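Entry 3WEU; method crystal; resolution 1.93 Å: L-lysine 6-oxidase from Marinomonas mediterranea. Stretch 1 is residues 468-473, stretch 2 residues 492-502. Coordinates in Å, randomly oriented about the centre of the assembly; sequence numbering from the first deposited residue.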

ATOM      1  N   GLN A 468     -44.659  -0.026 -11.977  1.00 18.78           N
ATOM      2  CA  GLN A 468     -44.382  -1.166 -12.869  1.00 19.87           C
ATOM      3  C   GLN A 468     -43.247  -0.942 -13.804  1.00 19.19           C
ATOM      4  O   GLN A 468     -43.350  -0.072 -14.672  1.00 19.32           O
ATOM      5  CB  GLN A 468     -45.586  -1.388 -13.726  1.00 24.65           C
ATOM      6  CG  GLN A 468     -46.771  -2.003 -13.084  1.00 34.03           C
ATOM      7  CD  GLN A 468     -47.820  -2.309 -14.176  1.00 45.64           C
ATOM      8  OE1 GLN A 468     -47.516  -2.332 -15.426  1.00 47.81           O
ATOM      9  NE2 GLN A 468     -49.037  -2.504 -13.733  1.00 49.64           N
ATOM     10  N   ILE A 469     -42.200  -1.728 -13.645  1.00 17.90           N
ATOM     11  CA  ILE A 469     -40.998  -1.603 -14.447  1.00 18.64           C
ATOM     12  C   ILE A 469     -41.284  -2.105 -15.870  1.00 20.46           C
ATOM     13  O   ILE A 469     -41.792  -3.206 -16.042  1.00 19.86           O
ATOM     14  CB  ILE A 469     -39.850  -2.403 -13.860  1.00 18.91           C
ATOM     15  CG1 ILE A 469     -39.510  -1.880 -12.450  1.00 21.13           C
ATOM     16  CG2 ILE A 469     -38.638  -2.385 -14.796  1.00 18.73           C
ATOM     17  CD1 ILE A 469     -39.093  -0.399 -12.368  1.00 19.85           C
ATOM     18  N   LYS A 470     -40.970  -1.276 -16.848  1.00 19.01           N
ATOM     19  CA  LYS A 470     -41.055  -1.679 -18.252  1.00 19.71           C
ATOM     20  C   LYS A 470     -39.955  -2.599 -18.606  1.00 19.33           C
ATOM     21  O   LYS A 470     -38.789  -2.336 -18.325  1.00 17.84           O
ATOM     22  CB  LYS A 470     -40.910  -0.387 -19.104  1.00 22.83           C
ATOM     23  CG  LYS A 470     -41.143  -0.620 -20.613  1.00 27.74           C
ATOM     24  CD  LYS A 470     -40.813   0.654 -21.382  1.00 34.27           C
ATOM     25  CE  LYS A 470     -41.947   1.659 -21.450  1.00 38.76           C
ATOM     26  NZ  LYS A 470     -41.435   3.067 -21.447  1.00 48.26           N
ATOM     27  N   HIS A 471     -40.280  -3.705 -19.257  1.00 18.64           N
ATOM     28  CA  HIS A 471     -39.328  -4.661 -19.650  1.00 19.16           C
ATOM     29  C   HIS A 471     -38.857  -4.379 -21.098  1.00 20.27           C
ATOM     30  O   HIS A 471     -39.671  -4.082 -21.969  1.00 23.55           O
ATOM     31  CB  HIS A 471     -39.981  -6.046 -19.685  1.00 20.03           C
ATOM     32  CG  HIS A 471     -40.280  -6.614 -18.345  1.00 22.34           C
ATOM     33  ND1 HIS A 471     -40.121  -7.956 -18.063  1.00 22.82           N
ATOM     34  CD2 HIS A 471     -40.815  -6.053 -17.227  1.00 21.43           C
ATOM     35  CE1 HIS A 471     -40.492  -8.201 -16.819  1.00 23.90           C
ATOM     36  NE2 HIS A 471     -40.917  -7.060 -16.282  1.00 21.17           N
ATOM     37  N   TYR A 472     -37.572  -4.415 -21.298  1.00 20.39           N
ATOM     38  CA  TYR A 472     -36.973  -4.410 -22.623  1.00 23.12           C
ATOM     39  C   TYR A 472     -36.844  -5.874 -23.085  1.00 24.48           C
ATOM     40  O   TYR A 472     -36.167  -6.650 -22.464  1.00 29.26           O
ATOM     41  CB  TYR A 472     -35.632  -3.848 -22.559  1.00 22.49           C
ATOM     42  CG  TYR A 472     -34.876  -3.722 -23.880  1.00 24.35           C
ATOM     43  CD1 TYR A 472     -35.333  -2.886 -24.896  1.00 25.36           C
ATOM     44  CD2 TYR A 472     -33.683  -4.396 -24.057  1.00 26.36           C
ATOM     45  CE1 TYR A 472     -34.599  -2.743 -26.068  1.00 26.77           C
ATOM     46  CE2 TYR A 472     -32.943  -4.267 -25.211  1.00 28.03           C
ATOM     47  CZ  TYR A 472     -33.409  -3.436 -26.194  1.00 28.86           C
ATOM     48  OH  TYR A 472     -32.648  -3.343 -27.298  1.00 35.01           O
ATOM     49  N   GLN A 473     -37.522  -6.231 -24.138  1.00 33.06           N
ATOM     50  CA  GLN A 473     -37.417  -7.613 -24.708  1.00 30.20           C
ATOM     51  C   GLN A 473     -37.806  -8.736 -23.781  1.00 29.99           C
ATOM     52  O   GLN A 473     -38.429  -8.570 -22.733  1.00 38.59           O
ATOM     53  CB  GLN A 473     -35.962  -7.892 -25.164  1.00 33.89           C
ATOM     54  CG  GLN A 473     -35.231  -6.823 -25.961  1.00 41.26           C
ATOM     55  CD  GLN A 473     -35.064  -7.191 -27.426  1.00 49.95           C
ATOM     56  OE1 GLN A 473     -35.811  -7.987 -27.960  1.00 48.73           O
ATOM     57  NE2 GLN A 473     -34.067  -6.625 -28.071  1.00 60.48           N
ATOM     58  N   GLU A 492     -32.596   5.067 -23.674  1.00 21.79           N
ATOM     59  CA  GLU A 492     -33.456   4.455 -24.746  1.00 24.93           C
ATOM     60  C   GLU A 492     -34.896   4.485 -24.504  1.00 25.07           C
ATOM     61  O   GLU A 492     -35.638   4.477 -25.465  1.00 21.88           O
ATOM     62  CB  GLU A 492     -33.088   2.992 -24.981  1.00 26.98           C
ATOM     63  CG  GLU A 492     -31.612   2.790 -25.163  1.00 27.97           C
ATOM     64  CD  GLU A 492     -31.016   3.698 -26.242  1.00 33.29           C
ATOM     65  OE1 GLU A 492     -31.701   4.053 -27.207  1.00 36.81           O
ATOM     66  OE2 GLU A 492     -29.854   4.095 -26.093  1.00 38.92           O
ATOM     67  N   GLU A 493     -35.349   4.431 -23.221  1.00 20.97           N
ATOM     68  CA  GLU A 493     -36.761   4.595 -22.896  1.00 20.16           C
ATOM     69  C   GLU A 493     -37.608   3.398 -23.226  1.00 20.74           C
ATOM     70  O   GLU A 493     -38.800   3.423 -23.035  1.00 20.59           O
ATOM     71  CB  GLU A 493     -37.440   5.860 -23.498  1.00 21.99           C
ATOM     72  CG  GLU A 493     -36.617   7.129 -23.269  1.00 22.36           C
ATOM     73  CD  GLU A 493     -37.321   8.435 -23.459  1.00 27.11           C
ATOM     74  OE1 GLU A 493     -38.468   8.482 -23.855  1.00 28.84           O
ATOM     75  OE2 GLU A 493     -36.708   9.471 -23.180  1.00 25.29           O
ATOM     76  N   THR A 494     -37.004   2.330 -23.673  1.00 21.29           N
ATOM     77  CA  THR A 494     -37.797   1.166 -24.155  1.00 21.46           C
ATOM     78  C   THR A 494     -37.768  -0.016 -23.165  1.00 22.07           C
ATOM     79  O   THR A 494     -38.144  -1.149 -23.514  1.00 22.59           O
ATOM     80  CB  THR A 494     -37.208   0.690 -25.494  1.00 21.46           C
ATOM     81  OG1 THR A 494     -35.779   0.599 -25.384  1.00 20.04           O
ATOM     82  CG2 THR A 494     -37.609   1.692 -26.601  1.00 23.42           C
ATOM     83  N   GLY A 495     -37.290   0.240 -21.936  1.00 19.69           N
ATOM     84  CA  GLY A 495     -37.428  -0.733 -20.850  1.00 18.64           C
ATOM     85  C   GLY A 495     -36.136  -1.098 -20.225  1.00 18.87           C
ATOM     86  O   GLY A 495     -35.083  -0.720 -20.684  1.00 17.55           O
ATOM     87  N   CYS A 496     -36.225  -1.939 -19.183  1.00 19.85           N
ATOM     88  CA  CYS A 496     -35.041  -2.364 -18.476  1.00 18.59           C
ATOM     89  C   CYS A 496     -34.666  -3.773 -18.823  1.00 17.21           C
ATOM     90  O   CYS A 496     -35.518  -4.602 -19.042  1.00 20.51           O
ATOM     91  CB  CYS A 496     -35.298  -2.309 -16.956  1.00 20.02           C
ATOM     92  SG  CYS A 496     -35.736  -0.641 -16.440  1.00 19.79           S
ATOM     93  N   GLU A 497     -33.392  -4.049 -18.690  1.00 16.37           N
ATOM     94  CA  GLU A 497     -32.882  -5.385 -18.789  1.00 17.96           C
ATOM     95  C   GLU A 497     -32.556  -5.811 -17.377  1.00 19.68           C
ATOM     96  O   GLU A 497     -32.323  -4.944 -16.546  1.00 16.15           O
ATOM     97  CB  GLU A 497     -31.564  -5.374 -19.507  1.00 18.49           C
ATOM     98  CG  GLU A 497     -31.746  -5.119 -20.984  1.00 19.02           C
ATOM     99  CD  GLU A 497     -30.489  -5.313 -21.823  1.00 21.83           C
ATOM    100  OE1 GLU A 497     -29.384  -5.502 -21.288  1.00 21.03           O
ATOM    101  OE2 GLU A 497     -30.658  -5.266 -23.062  1.00 23.53           O
ATOM    102  N   PRO A 498     -32.382  -7.098 -17.162  1.00 21.33           N
ATOM    103  CA  PRO A 498     -31.802  -7.643 -15.945  1.00 20.38           C
ATOM    104  C   PRO A 498     -30.449  -6.975 -15.604  1.00 21.34           C
ATOM    105  O   PRO A 498     -29.565  -6.778 -16.450  1.00 19.45           O
ATOM    106  CB  PRO A 498     -31.641  -9.118 -16.241  1.00 20.44           C
ATOM    107  CG  PRO A 498     -32.689  -9.425 -17.218  1.00 21.70           C
ATOM    108  CD  PRO A 498     -32.981  -8.150 -17.991  1.00 20.55           C
ATOM    109  N   GLY A 499     -30.307  -6.592 -14.334  1.00 19.29           N
ATOM    110  CA  GLY A 499     -29.147  -5.883 -13.884  1.00 18.47           C
ATOM    111  C   GLY A 499     -29.298  -4.370 -13.928  1.00 16.64           C
ATOM    112  O   GLY A 499     -28.497  -3.665 -13.279  1.00 19.83           O
ATOM    113  N   ASP A 500     -30.341  -3.856 -14.542  1.00 17.44           N
ATOM    114  CA  ASP A 500     -30.421  -2.421 -14.727  1.00 16.84           C
ATOM    115  C   ASP A 500     -30.702  -1.617 -13.455  1.00 17.97           C
ATOM    116  O   ASP A 500     -30.207  -0.487 -13.299  1.00 18.96           O
ATOM    117  CB  ASP A 500     -31.381  -2.054 -15.852  1.00 17.91           C
ATOM    118  CG  ASP A 500     -30.753  -2.233 -17.247  1.00 16.82           C
ATOM    119  OD1 ASP A 500     -29.553  -2.540 -17.336  1.00 17.39           O
ATOM    120  OD2 ASP A 500     -31.548  -2.082 -18.181  1.00 18.44           O
ATOM    121  N   LEU A 501     -31.523  -2.163 -12.558  1.00 19.01           N
ATOM    122  CA  LEU A 501     -31.900  -1.413 -11.356  1.00 17.76           C
ATOM    123  C   LEU A 501     -30.791  -1.315 -10.319  1.00 17.65           C
ATOM    124  O   LEU A 501     -30.806  -0.385  -9.506  1.00 19.22           O
ATOM    125  CB  LEU A 501     -33.199  -1.929 -10.737  1.00 18.55           C
ATOM    126  CG  LEU A 501     -34.459  -1.320 -11.328  1.00 19.20           C
ATOM    127  CD1 LEU A 501     -34.542  -1.439 -12.780  1.00 22.13           C
ATOM    128  CD2 LEU A 501     -35.701  -1.903 -10.691  1.00 18.87           C
ATOM    129  N   THR A 502     -29.794  -2.209 -10.348  1.00 16.91           N
ATOM    130  CA  THR A 502     -28.723  -2.176  -9.338  1.00 15.29           C
ATOM    131  C   THR A 502     -27.351  -1.820  -9.894  1.00 14.16           C
ATOM    132  O   THR A 502     -26.381  -1.690  -9.170  1.00 16.19           O
ATOM    133  CB  THR A 502     -28.627  -3.502  -8.553  1.00 16.90           C
ATOM    134  OG1 THR A 502     -28.374  -4.611  -9.439  1.00 17.59           O
ATOM    135  CG2 THR A 502     -29.974  -3.717  -7.723  1.00 17.20           C
TER
HETATM  136  O   HOH W   1     -36.072  -7.245 -19.894  1.00 27.74           O

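What does stretch 2 offer as it leaves its helix? Glu-493, with positive phi, breaks the helical pattern, and its carbonyl O accepts a hydrogen bond from Lys-470 NZ at 3.1 Å. The lysine's aliphatic part lies along the next residue, with Lys-470 CD 3.6 Å from Thr-494 C.

Why is glycine needed at 495? Here the CA atoms of the two stretches come nearest, Gly-495 CA lying 4.1 Å from Tyr-472 CA. A CB on Gly-495 would point toward stretch 1 and clash with Tyr-472 N and His-471 C. The backbone angles alone also call for glycine. Without a side chain, Gly-495 CA can approach Lys-470 O to 3.3 Å.

How are the backbones joined? Cys-496 pairs with His-471 in a single beta bridge: Cys-496 N donates to Lys-470 O at 2.7 Å, and Tyr-472 N donates to Cys-496 O at 3.1 Å, both nearly straight. A water extends the link, donating to Tyr-472 O and Cys-496 O. His-471 itself points its CB away. Cys-496 SG packs 3.8 Å from Ile-469 CG2.

Which side chains meet beyond the bridge? Glu-497 OE2 reaches the edge of the Tyr-472 ring, 3.3 Å from CE2. A type II turn from Glu-497 to Asp-500 then leads to Leu-501. Leu-501 CD2 then meets Ile-469 CD1 at 4.1 Å, apolar against apolar.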